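Local coordinates for protein methylenetetrahydrofolate--tRNA-(uracil-5-)-methyltransferase TrmFO (Thermus thermophilus, PDB 3G5S) that probably catalyses the folate- and FAD-dependent methylation of uridine 54 in transfer RNAs to 5-methyluridine, at residues A[65-70]-A[342-347]; A[70-73]-A[78-81]; A[58-63]-A[415-420]; A[72-77]-A[426-431]; A[85-88]-A[93-96]. All blocks are in the same frame, centred on the assembly; numbering follows the deposited sequence.

Contact 1: residues A[65-70]-A[342-347]. With FAD (flavin-adenine dinucleotide), chain B.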
# COMPACT_ATOMS: atom_id res chain seq x y z
N GLY A 65 -8.37 6.54 9.04
CA GLY A 65 -8.91 7.74 9.65
C GLY A 65 -7.82 8.73 10.02
O GLY A 65 -7.97 9.94 9.83
N LEU A 66 -6.71 8.24 10.55
CA LEU A 66 -5.58 9.11 10.82
C LEU A 66 -5.04 9.71 9.52
O LEU A 66 -4.78 10.91 9.43
CB LEU A 66 -4.47 8.37 11.56
CG LEU A 66 -3.16 9.14 11.74
CD1 LEU A 66 -3.38 10.50 12.41
CD2 LEU A 66 -2.13 8.32 12.49
N LEU A 67 -4.88 8.88 8.49
CA LEU A 67 -4.35 9.40 7.23
C LEU A 67 -5.28 10.45 6.62
O LEU A 67 -4.82 11.46 6.07
CB LEU A 67 -4.09 8.25 6.26
CG LEU A 67 -3.38 8.61 4.95
CD1 LEU A 67 -2.05 9.31 5.19
CD2 LEU A 67 -3.16 7.37 4.11
N GLN A 68 -6.60 10.24 6.74
CA GLN A 68 -7.56 11.25 6.30
C GLN A 68 -7.35 12.57 7.02
O GLN A 68 -7.34 13.64 6.40
CB GLN A 68 -8.99 10.76 6.53
CG GLN A 68 -9.40 9.63 5.60
CD GLN A 68 -10.65 8.90 6.05
OE1 GLN A 68 -11.33 9.32 7.00
NE2 GLN A 68 -10.96 7.79 5.38
N ALA A 69 -7.20 12.50 8.33
CA ALA A 69 -7.00 13.71 9.14
C ALA A 69 -5.70 14.41 8.78
O ALA A 69 -5.65 15.65 8.69
CB ALA A 69 -7.05 13.38 10.63
N GLU A 70 -4.63 13.64 8.58
CA GLU A 70 -3.36 14.22 8.17
C GLU A 70 -3.51 14.94 6.84
O GLU A 70 -3.01 16.05 6.67
CB GLU A 70 -2.29 13.12 8.04
CG GLU A 70 -1.88 12.52 9.37
CD GLU A 70 -0.93 11.33 9.26
OE1 GLU A 70 -0.59 10.87 8.14
OE2 GLU A 70 -0.54 10.84 10.35
N GLY A 342 -4.64 1.73 -2.20
CA GLY A 342 -5.75 2.48 -1.64
C GLY A 342 -5.85 3.88 -2.23
O GLY A 342 -4.83 4.52 -2.51
N TYR A 343 -7.08 4.37 -2.40
CA TYR A 343 -7.26 5.70 -2.98
C TYR A 343 -6.54 6.77 -2.16
O TYR A 343 -5.84 7.62 -2.70
CB TYR A 343 -8.73 6.10 -3.08
CG TYR A 343 -9.65 5.14 -3.81
CD1 TYR A 343 -9.44 4.80 -5.14
CD2 TYR A 343 -10.77 4.63 -3.17
CE1 TYR A 343 -10.31 3.94 -5.80
CE2 TYR A 343 -11.64 3.79 -3.82
CZ TYR A 343 -11.41 3.44 -5.13
OH TYR A 343 -12.29 2.59 -5.77
N LEU A 344 -6.73 6.72 -0.85
CA LEU A 344 -6.17 7.70 0.06
C LEU A 344 -4.65 7.62 0.14
O LEU A 344 -3.96 8.64 0.10
CB LEU A 344 -6.79 7.46 1.43
CG LEU A 344 -6.22 8.18 2.64
CD1 LEU A 344 -6.56 9.65 2.53
CD2 LEU A 344 -6.80 7.58 3.92
N GLU A 345 -4.13 6.40 0.26
CA GLU A 345 -2.69 6.18 0.28
C GLU A 345 -2.07 6.71 -1.01
O GLU A 345 -0.96 7.27 -1.00
CB GLU A 345 -2.40 4.69 0.41
CG GLU A 345 -2.72 4.08 1.78
CD GLU A 345 -4.17 3.64 1.98
OE1 GLU A 345 -5.08 4.04 1.21
OE2 GLU A 345 -4.41 2.88 2.94
N SER A 346 -2.77 6.51 -2.12
CA SER A 346 -2.27 6.99 -3.39
C SER A 346 -2.24 8.52 -3.41
O SER A 346 -1.22 9.12 -3.77
CB SER A 346 -3.10 6.40 -4.53
OG SER A 346 -2.92 5.00 -4.59
N ALA A 347 -3.33 9.16 -3.01
CA ALA A 347 -3.35 10.61 -2.91
C ALA A 347 -2.26 11.13 -1.98
O ALA A 347 -1.59 12.12 -2.27
CB ALA A 347 -4.73 11.10 -2.47
PA FAD B . -4.90 5.62 -10.93
O1A FAD B . -5.27 4.38 -11.70
O2A FAD B . -5.96 6.29 -10.12
O5B FAD B . -4.27 6.72 -11.90
C5B FAD B . -3.30 6.39 -12.87
C4B FAD B . -3.56 7.27 -14.08
O4B FAD B . -2.48 7.13 -14.99
C3B FAD B . -4.82 6.85 -14.83
O3B FAD B . -5.67 7.96 -15.04
C2B FAD B . -4.30 6.28 -16.15
O2B FAD B . -5.15 6.48 -17.26
C1B FAD B . -3.00 7.04 -16.32
N9A FAD B . -1.93 6.42 -17.12
C8A FAD B . -1.46 5.14 -17.03
N7A FAD B . -0.40 5.01 -17.86
C5A FAD B . -0.21 6.20 -18.48
C6A FAD B . 0.71 6.65 -19.42
N6A FAD B . 1.77 5.92 -19.79
N1A FAD B . 0.64 7.95 -19.83
C2A FAD B . -0.33 8.81 -19.36
N3A FAD B . -1.24 8.38 -18.43
C4A FAD B . -1.16 7.09 -18.02
N1 FAD B . -8.55 1.22 -4.06
C2 FAD B . -9.33 1.41 -2.95
O2 FAD B . -8.91 2.08 -2.01
N3 FAD B . -10.59 0.84 -2.89
C4 FAD B . -11.10 0.08 -3.93
O4 FAD B . -12.24 -0.40 -3.85
C4X FAD B . -10.31 -0.10 -5.06
N5 FAD B . -10.76 -0.85 -6.12
C5X FAD B . -9.96 -1.02 -7.23
C6 FAD B . -10.43 -1.77 -8.30
C7 FAD B . -9.64 -1.96 -9.43
C7M FAD B . -10.16 -2.78 -10.58
C8 FAD B . -8.38 -1.39 -9.48
C8M FAD B . -7.51 -1.59 -10.70
C9 FAD B . -7.90 -0.63 -8.41
C9A FAD B . -8.69 -0.44 -7.28
N10 FAD B . -8.21 0.29 -6.20
C10 FAD B . -9.03 0.47 -5.11
C1' FAD B . -6.72 0.35 -5.95
C2' FAD B . -6.13 1.77 -5.96
O2' FAD B . -6.26 2.42 -4.71
C3' FAD B . -6.70 2.62 -7.09
O3' FAD B . -6.30 2.02 -8.30
C4' FAD B . -6.21 4.07 -7.06
O4' FAD B . -6.97 4.80 -8.00
C5' FAD B . -4.71 4.18 -7.35
O5' FAD B . -4.37 5.53 -7.58
P FAD B . -3.20 5.88 -8.61
O1P FAD B . -1.94 5.17 -8.22
O2P FAD B . -3.15 7.37 -8.72
O3P FAD B . -3.67 5.21 -9.99

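Contact 2: residues A[70-73]-A[78-81]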
# COMPACT_ATOMS: atom_id res chain seq x y z
N GLU A 70 -4.63 13.64 8.58
CA GLU A 70 -3.36 14.22 8.17
C GLU A 70 -3.51 14.94 6.84
O GLU A 70 -3.01 16.05 6.67
CB GLU A 70 -2.29 13.12 8.04
CG GLU A 70 -1.88 12.52 9.37
CD GLU A 70 -0.93 11.33 9.26
OE1 GLU A 70 -0.59 10.87 8.14
OE2 GLU A 70 -0.54 10.84 10.35
N MSE A 71 -4.18 14.31 5.89
CA MSE A 71 -4.33 14.90 4.58
C MSE A 71 -5.19 16.18 4.60
O MSE A 71 -4.92 17.11 3.85
CB MSE A 71 -4.81 13.87 3.57
CG MSE A 71 -3.70 12.88 3.18
SE MSE A 71 -2.13 13.77 2.39
CE MSE A 71 -1.05 13.91 4.00
N ARG A 72 -6.20 16.24 5.48
CA ARG A 72 -6.91 17.50 5.66
C ARG A 72 -5.97 18.58 6.17
O ARG A 72 -6.00 19.72 5.69
CB ARG A 72 -8.08 17.36 6.63
CG ARG A 72 -9.24 16.56 6.11
CD ARG A 72 -10.49 16.77 6.97
NE ARG A 72 -11.59 15.94 6.51
CZ ARG A 72 -11.84 14.72 6.95
NH1 ARG A 72 -11.10 14.18 7.92
NH2 ARG A 72 -12.85 14.03 6.43
N ARG A 73 -5.15 18.25 7.16
CA ARG A 73 -4.23 19.22 7.71
C ARG A 73 -3.27 19.71 6.64
O ARG A 73 -2.87 20.87 6.65
CB ARG A 73 -3.46 18.64 8.90
CG ARG A 73 -4.32 18.19 10.08
CD ARG A 73 -4.68 19.33 11.01
NE ARG A 73 -5.51 18.90 12.14
CZ ARG A 73 -5.06 18.73 13.39
NH1 ARG A 73 -3.78 18.93 13.67
NH2 ARG A 73 -5.89 18.36 14.35
N VAL A 78 -7.81 15.98 -2.73
CA VAL A 78 -8.61 14.77 -2.62
C VAL A 78 -9.51 14.82 -1.38
O VAL A 78 -10.69 14.49 -1.45
CB VAL A 78 -7.73 13.50 -2.67
CG1 VAL A 78 -8.47 12.28 -2.16
CG2 VAL A 78 -7.25 13.28 -4.11
N MSE A 79 -8.96 15.26 -0.24
CA MSE A 79 -9.80 15.36 0.95
C MSE A 79 -10.86 16.46 0.84
O MSE A 79 -11.97 16.29 1.32
CB MSE A 79 -8.96 15.53 2.22
CG MSE A 79 -8.16 14.30 2.59
SE MSE A 79 -9.24 12.69 2.80
CE MSE A 79 -10.40 13.33 4.22
N GLU A 80 -10.52 17.59 0.20
CA GLU A 80 -11.52 18.63 -0.04
C GLU A 80 -12.67 18.05 -0.85
O GLU A 80 -13.85 18.24 -0.53
CB GLU A 80 -10.91 19.79 -0.81
CG GLU A 80 -9.94 20.64 -0.04
CD GLU A 80 -9.50 21.88 -0.81
OE1 GLU A 80 -10.02 22.13 -1.92
OE2 GLU A 80 -8.62 22.60 -0.31
N ALA A 81 -12.32 17.37 -1.93
CA ALA A 81 -13.31 16.78 -2.81
C ALA A 81 -14.17 15.77 -2.06
O ALA A 81 -15.38 15.72 -2.25
CB ALA A 81 -12.63 16.11 -4.00

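Contact 3: residues A[58-63]-A[415-420]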
# COMPACT_ATOMS: atom_id res chain seq x y z
N GLU A 58 -13.41 6.35 9.22
CA GLU A 58 -13.06 7.69 9.71
C GLU A 58 -12.65 7.73 11.17
O GLU A 58 -12.05 8.71 11.62
CB GLU A 58 -14.27 8.61 9.58
CG GLU A 58 -14.63 9.05 8.19
CD GLU A 58 -15.54 10.26 8.23
OE1 GLU A 58 -16.75 10.09 8.48
OE2 GLU A 58 -15.04 11.38 8.03
N GLY A 59 -13.01 6.71 11.92
CA GLY A 59 -12.82 6.73 13.36
C GLY A 59 -11.39 6.94 13.82
O GLY A 59 -10.44 6.66 13.09
N GLU A 60 -11.23 7.43 15.05
CA GLU A 60 -9.92 7.63 15.66
C GLU A 60 -9.23 6.31 15.97
O GLU A 60 -8.07 6.28 16.39
CB GLU A 60 -10.03 8.44 16.94
CG GLU A 60 -10.27 9.91 16.73
CD GLU A 60 -10.51 10.65 18.03
OE1 GLU A 60 -10.36 10.02 19.10
OE2 GLU A 60 -10.86 11.84 17.98
N THR A 61 -9.95 5.21 15.78
CA THR A 61 -9.35 3.90 15.93
C THR A 61 -8.90 3.31 14.59
O THR A 61 -8.38 2.19 14.56
CB THR A 61 -10.33 2.91 16.56
OG1 THR A 61 -11.47 2.78 15.71
CG2 THR A 61 -10.77 3.39 17.94
N ASN A 62 -9.07 4.07 13.51
CA ASN A 62 -8.76 3.59 12.16
C ASN A 62 -7.52 4.24 11.59
O ASN A 62 -7.41 5.46 11.54
CB ASN A 62 -9.93 3.86 11.21
CG ASN A 62 -11.15 3.05 11.54
OD1 ASN A 62 -11.09 1.82 11.63
ND2 ASN A 62 -12.28 3.73 11.70
N ALA A 63 -6.58 3.42 11.13
CA ALA A 63 -5.36 3.94 10.50
C ALA A 63 -5.68 4.84 9.30
O ALA A 63 -5.03 5.86 9.10
CB ALA A 63 -4.46 2.80 10.09
N ALA A 415 -4.81 6.61 21.07
CA ALA A 415 -3.57 7.27 21.46
C ALA A 415 -2.64 7.45 20.26
O ALA A 415 -2.03 8.51 20.11
CB ALA A 415 -2.88 6.49 22.55
N MSE A 416 -2.55 6.43 19.41
CA MSE A 416 -1.72 6.52 18.21
C MSE A 416 -2.24 7.59 17.25
O MSE A 416 -1.46 8.29 16.60
CB MSE A 416 -1.69 5.17 17.49
CG MSE A 416 -0.91 4.08 18.19
SE MSE A 416 -0.96 2.46 17.10
CE MSE A 416 0.30 1.36 18.10
N TYR A 417 -3.55 7.70 17.15
CA TYR A 417 -4.17 8.71 16.30
C TYR A 417 -3.78 10.11 16.77
O TYR A 417 -3.31 10.93 15.98
CB TYR A 417 -5.68 8.52 16.30
CG TYR A 417 -6.47 9.54 15.50
CD1 TYR A 417 -6.71 10.81 16.01
CD2 TYR A 417 -7.01 9.21 14.27
CE1 TYR A 417 -7.44 11.73 15.30
CE2 TYR A 417 -7.75 10.12 13.55
CZ TYR A 417 -7.95 11.38 14.07
OH TYR A 417 -8.69 12.29 13.36
N ARG A 418 -3.96 10.38 18.06
CA ARG A 418 -3.66 11.71 18.56
C ARG A 418 -2.18 12.04 18.43
O ARG A 418 -1.82 13.14 18.03
CB ARG A 418 -4.06 11.82 20.03
CG ARG A 418 -5.53 11.88 20.24
CD ARG A 418 -5.84 12.33 21.65
NE ARG A 418 -7.27 12.37 21.88
CZ ARG A 418 -7.88 13.26 22.65
NH1 ARG A 418 -7.17 14.20 23.26
NH2 ARG A 418 -9.20 13.21 22.81
N ARG A 419 -1.34 11.08 18.78
CA ARG A 419 0.10 11.28 18.70
C ARG A 419 0.53 11.53 17.26
O ARG A 419 1.33 12.42 16.98
CB ARG A 419 0.82 10.06 19.26
CG ARG A 419 2.33 10.16 19.27
CD ARG A 419 2.98 8.83 19.64
NE ARG A 419 2.68 7.83 18.62
CZ ARG A 419 2.98 6.54 18.72
NH1 ARG A 419 3.60 6.07 19.80
NH2 ARG A 419 2.67 5.72 17.73
N GLY A 420 -0.01 10.74 16.35
CA GLY A 420 0.38 10.82 14.95
C GLY A 420 -0.07 12.11 14.30
O GLY A 420 0.68 12.74 13.54
O HOH W 1 -7.94 10.07 20.14
O HOH W 2 -11.27 11.80 21.40

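Contact 4: residues A[72-77]-A[426-431]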
# COMPACT_ATOMS: atom_id res chain seq x y z
N ARG A 72 -6.20 16.24 5.48
CA ARG A 72 -6.91 17.50 5.66
C ARG A 72 -5.97 18.58 6.17
O ARG A 72 -6.00 19.72 5.69
CB ARG A 72 -8.08 17.36 6.63
CG ARG A 72 -9.24 16.56 6.11
CD ARG A 72 -10.49 16.77 6.97
NE ARG A 72 -11.59 15.94 6.51
CZ ARG A 72 -11.84 14.72 6.95
NH1 ARG A 72 -11.10 14.18 7.92
NH2 ARG A 72 -12.85 14.03 6.43
N ARG A 73 -5.15 18.25 7.16
CA ARG A 73 -4.23 19.22 7.71
C ARG A 73 -3.27 19.71 6.64
O ARG A 73 -2.87 20.87 6.65
CB ARG A 73 -3.46 18.64 8.90
CG ARG A 73 -4.32 18.19 10.08
CD ARG A 73 -4.68 19.33 11.01
NE ARG A 73 -5.51 18.90 12.14
CZ ARG A 73 -5.06 18.73 13.39
NH1 ARG A 73 -3.78 18.93 13.67
NH2 ARG A 73 -5.89 18.36 14.35
N ALA A 74 -2.91 18.82 5.71
CA ALA A 74 -2.00 19.17 4.62
C ALA A 74 -2.66 20.01 3.53
O ALA A 74 -1.97 20.54 2.67
CB ALA A 74 -1.39 17.91 4.02
N GLY A 75 -3.99 20.11 3.53
CA GLY A 75 -4.69 20.83 2.48
C GLY A 75 -4.90 20.02 1.20
O GLY A 75 -4.96 20.57 0.10
N SER A 76 -5.02 18.70 1.34
CA SER A 76 -5.24 17.79 0.22
C SER A 76 -6.48 18.13 -0.61
O SER A 76 -7.58 18.30 -0.06
CB SER A 76 -5.37 16.37 0.79
OG SER A 76 -6.02 15.47 -0.10
N LEU A 77 -6.30 18.19 -1.93
CA LEU A 77 -7.42 18.37 -2.84
C LEU A 77 -8.37 17.17 -2.80
O LEU A 77 -9.59 17.32 -2.86
CB LEU A 77 -6.91 18.58 -4.26
CG LEU A 77 -7.95 18.77 -5.36
CD1 LEU A 77 -8.80 20.00 -5.09
CD2 LEU A 77 -7.26 18.87 -6.71
N ALA A 426 3.00 19.17 13.43
CA ALA A 426 4.25 19.83 13.76
C ALA A 426 5.22 19.78 12.59
O ALA A 426 5.94 20.74 12.31
CB ALA A 426 4.87 19.21 15.01
N TRP A 427 5.25 18.65 11.89
CA TRP A 427 6.09 18.51 10.71
C TRP A 427 5.67 19.53 9.65
O TRP A 427 6.52 20.23 9.10
CB TRP A 427 6.02 17.08 10.19
CG TRP A 427 6.76 16.88 8.91
CD1 TRP A 427 8.12 16.77 8.74
CD2 TRP A 427 6.18 16.75 7.61
NE1 TRP A 427 8.41 16.59 7.41
CE2 TRP A 427 7.24 16.58 6.69
CE3 TRP A 427 4.87 16.77 7.13
CZ2 TRP A 427 7.03 16.41 5.33
CZ3 TRP A 427 4.66 16.62 5.77
CH2 TRP A 427 5.73 16.43 4.89
N LEU A 428 4.38 19.64 9.37
CA LEU A 428 3.89 20.61 8.38
C LEU A 428 4.33 22.02 8.75
O LEU A 428 4.75 22.80 7.90
CB LEU A 428 2.37 20.59 8.29
CG LEU A 428 1.67 19.41 7.64
CD1 LEU A 428 0.17 19.52 7.85
CD2 LEU A 428 2.01 19.34 6.15
N SER A 429 4.21 22.35 10.03
CA SER A 429 4.49 23.70 10.50
C SER A 429 5.95 24.08 10.31
O SER A 429 6.29 25.26 10.25
CB SER A 429 4.08 23.85 11.96
OG SER A 429 2.68 23.77 12.11
N GLY A 430 6.82 23.08 10.23
CA GLY A 430 8.24 23.32 10.05
C GLY A 430 8.69 23.45 8.61
O GLY A 430 9.85 23.74 8.35
N LEU A 431 7.78 23.23 7.66
CA LEU A 431 8.14 23.31 6.24
C LEU A 431 8.40 24.73 5.77
O LEU A 431 7.62 25.64 6.04
CB LEU A 431 7.04 22.72 5.37
CG LEU A 431 6.75 21.23 5.52
CD1 LEU A 431 5.51 20.89 4.70
CD2 LEU A 431 7.94 20.38 5.09

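Contact 5: residues A[85-88]-A[93-96]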
# COMPACT_ATOMS: atom_id res chain seq x y z
N ALA A 85 -18.14 15.89 -1.34
CA ALA A 85 -18.91 14.87 -2.05
C ALA A 85 -19.36 13.76 -1.12
O ALA A 85 -19.85 12.72 -1.57
CB ALA A 85 -18.08 14.30 -3.20
N ARG A 86 -19.21 13.98 0.18
CA ARG A 86 -19.53 12.98 1.19
C ARG A 86 -20.93 12.38 1.03
O ARG A 86 -21.89 13.13 0.87
CB ARG A 86 -19.40 13.60 2.59
CG ARG A 86 -19.73 12.65 3.71
CD ARG A 86 -19.87 13.38 5.04
NE ARG A 86 -18.59 13.76 5.64
CZ ARG A 86 -17.84 12.93 6.36
NH1 ARG A 86 -16.71 13.36 6.89
NH2 ARG A 86 -18.23 11.68 6.53
N VAL A 87 -21.03 11.05 1.08
CA VAL A 87 -22.31 10.34 1.13
C VAL A 87 -22.29 9.31 2.27
O VAL A 87 -21.22 8.88 2.69
CB VAL A 87 -22.64 9.62 -0.20
CG1 VAL A 87 -22.76 10.63 -1.34
CG2 VAL A 87 -21.59 8.57 -0.51
N PRO A 88 -23.47 8.92 2.78
CA PRO A 88 -23.51 7.99 3.93
C PRO A 88 -22.91 6.61 3.65
O PRO A 88 -23.16 6.04 2.59
CB PRO A 88 -25.01 7.86 4.22
CG PRO A 88 -25.62 9.10 3.66
CD PRO A 88 -24.81 9.45 2.45
N LEU A 93 -15.70 7.14 5.30
CA LEU A 93 -15.79 8.30 4.43
C LEU A 93 -15.98 7.77 3.03
O LEU A 93 -15.11 7.11 2.49
CB LEU A 93 -14.50 9.11 4.52
CG LEU A 93 -14.38 10.30 3.57
CD1 LEU A 93 -15.49 11.32 3.81
CD2 LEU A 93 -13.01 10.95 3.70
N ALA A 94 -17.14 8.04 2.45
CA ALA A 94 -17.43 7.61 1.09
C ALA A 94 -17.94 8.79 0.29
O ALA A 94 -18.43 9.78 0.86
CB ALA A 94 -18.46 6.48 1.09
N VAL A 95 -17.81 8.70 -1.03
CA VAL A 95 -18.07 9.84 -1.89
C VAL A 95 -19.01 9.52 -3.04
O VAL A 95 -19.09 8.38 -3.51
CB VAL A 95 -16.75 10.39 -2.49
CG1 VAL A 95 -15.79 10.79 -1.38
CG2 VAL A 95 -16.11 9.37 -3.44
N ASP A 96 -19.72 10.54 -3.48
CA ASP A 96 -20.37 10.51 -4.77
C ASP A 96 -19.24 10.59 -5.79
O ASP A 96 -18.53 11.59 -5.86
CB ASP A 96 -21.32 11.70 -4.90
CG ASP A 96 -22.04 11.74 -6.22
OD1 ASP A 96 -21.38 11.83 -7.28
OD2 ASP A 96 -23.28 11.69 -6.22
O HOH W 3 -19.11 9.28 4.22

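Contact 1: residues A[65-70]-A[342-347]
Next to Leu-344, which packs against Leu-67, the Tyr-343 ring lays one face over the pyrimidine end of the flavin: FAD C2 stands 3.4 Å above the ring plane, over its centre. At the edge of the same ring, in plane, lies ribityl oxygen O4'. This is the N-terminus of helix 343-361 turned toward the isoalloxazine in the Rossmann-type FAD fold, with Gly-342 at the N-cap. Tyr-343 N donates to FAD O2 at 3.0 Å, and the helix end would probably polarise that carbonyl; Gly-342 N adds a weak bond to ribityl O2'. The ring's OH is held by Ser-52 O, so the tyrosine is fixed at both ends. A glycine here would probably leave the flavin's pyrimidine face without its cover and Ser-52 O without its mate. On another side of the helix, Leu-344 and Leu-67, both with CG anti to the backbone N (chi1 170° and -173°), slide past each other in opposite directions. Leu-67 CD2 presses tightly on Leu-344 CG at 3.5 Å, while Leu-344 CD2 meets Gln-68 CG at 3.7 Å. The amide of Gln-68 turns to Gly-56 O, and Glu-345 pairs with Lys-64. Gly-342 O is gripped from opposite faces of its plane, by Ser-346 N and by Ser-346 OG, the latter at 2.9 Å.

Contact 2: residues A[70-73]-A[78-81]
Two bends in the Met-79 selenomethionine, chi2 -55° and chi3 -60°, fold its chain back so that CE lands on the guanidinium of Arg-72. The arginine comes to meet it straight, extended from CG to NE, and the two side chains cross at about a right angle. The methyl sits 3.3 Å above the centre of the guanidinium plane, with Arg-72 CZ and NH2 each 3.4 Å from Met-79 CE. Nearer the backbone, Met-79 CG touches Met-71 CB at 3.5 Å, and Met-79 CB meets Arg-72 CG at 4.0 Å. No hydrogen bond links the pair; one apolar side chain does most of the work, padding the helix surface and one face of a charged group. That group is held by a salt bridge from Arg-72 NH2 to Asp-83, which probably fixes the plane on which the methyl rests. Met-71, also selenomethionine, starts toward Met-79, but its chain bends away, and the side chain also packs on Ala-348 and Phe-351. The contact thus closes the angle between the consecutive helices 63-74 and 77-84, joined by a short link, with helix 343-361 packed against Met-71, Val-78 and Met-79 and helix 97-109 covering Val-78 and Ala-81.

Contact 3: residues A[58-63]-A[415-420]
Glu-60 and Tyr-417 bury nearly equal areas and make most of the contact. The aliphatic stem of the glutamate lies across the tyrosine: CG sits 3.7 Å from the centroid of the Tyr-417 ring and 11° off its normal, a CH-pi contact squarely over the face. Tyr-417 swings its ring out from helix 409-429 to meet the stem, chi1 178° setting CG opposite the backbone N, and Glu-60 CA covers the same ring at 3.6 Å from Tyr-417 CD2. Behind the ring's root, Glu-60 O comes within 3.3 Å of Tyr-417 CB. Beyond CG the glutamate runs on extended, which carries its carboxylate past the ring, the two planes 28° apart, toward Arg-418. The charges do not touch, Glu-60 OE1 and Arg-418 NE being 4.8 Å apart. Two waters fill the interval, both donating to Glu-60 OE1; one accepts from Arg-418 NE, the other from Arg-418 NH2, each lying in plane at the guanidinium edge. Water thus bridges the two opposite charges at the surface. Glu-60 rides on a type I beta turn, Gly-59 to Asn-62, closed by Asn-62 N to Gly-59 O, in the loop that connects strand 54-57 to helix 63-74.

Contact 4: residues A[72-77]-A[426-431]
Leu-428 reaches with its two methyls across to the last turn of helix 63-74, where the chain leaves the helix through a Schellman motif at Gly-75. The leucine points straight at this helix end from helix 409-429, its CG anti to the carbonyl carbon (chi1 -72°), and its branches divide the work. CD1 rests on the backbone, 3.5 Å from Arg-73 O and 3.8 Å from Ala-74 N, and also meets the root of the arginine, Arg-73 CB, at 3.9 Å. CD2 leans to the other residue and touches Ala-74 CB at 4.3 Å. Arg-73 starts toward the leucine, but a bend at chi2 (-83°) turns the rest of the chain aside, and its NH1 bonds to Ser-425 OG on the same helix 409-429. The charged end therefore holds on to a neighbouring part of that helix, while the stem is left to the apolar contact. Little surface is covered, and no hydrogen bond crosses between the two segments. The methyl of Ala-74 is also packed by Phe-351 and Phe-424, so this is the outer margin of an apolar layer where helices 63-74, 343-361 and 409-429 meet. Within the Schellman motif the positive phi of Gly-75 lets the chain turn back on the helix: Gly-75 N bonds to Arg-72 O at 3.0 Å, and Ser-76 N probably bonds to Met-71 O.

Contact 5: residues A[85-88]-A[93-96]
Two nearly straight backbone bonds join Ala-85 and Val-87 to the returning strand 92-95 and to Asp-96 just after it. Asp-96 N gives its hydrogen to Ala-85 O at 2.9 Å (170°), and Val-87 N gives its own to Ala-94 O, also at 2.9 Å (168°), though from above the carbonyl plane. Each of these acceptors receives a CA-H...O contact, Val-95 CA on Ala-85 O and Arg-86 CA on Ala-94 O. Farther along the hairpin a water stands between the strands, accepting from Ala-94 N at 2.9 Å and lying 2.6 Å from Val-87 O. Arg-86 crosses Leu-93 at about a right angle, with Leu-93 CD1 3.7 Å above the guanidinium plane and offset toward its rim; Glu-58 takes the charge in a salt bridge. Asp-96 turns its carboxylate to Glu-99 N, capping helix 97-109. Val-87 spreads its branches, CG1 to Asp-96 CB at 4.0 Å and CG2 to Ala-94 CB at 4.1 Å; a glycine in its place would probably open a gap beside both and lose that packing. The beta hairpin joins its strands directly at one end; at the other the water probably bridges to Val-87 O, so solvent probably shares in the bonding.

In the fold
Helix 63-74 ties the set together: contacts 1, 2 and 4 all lie on it, and Tyr-417 of contact 3 packs on its Leu-66 and Ala-69. Contact 1 is fully buried and alone touches FAD; with the buried contact 2 it shares apolar packing, Met-79 resting on both Gln-68 and Leu-344. Contacts 3 and 4 join helix 409-429 to the N-terminal approach and the C-terminal end of helix 63-74; the former, at the surface, works through water and a ring face, the latter, partly buried, is purely apolar. Contact 5, partly buried, is the only one bonded strand to strand. A salt bridge between their residues ties contact 3 to contact 5.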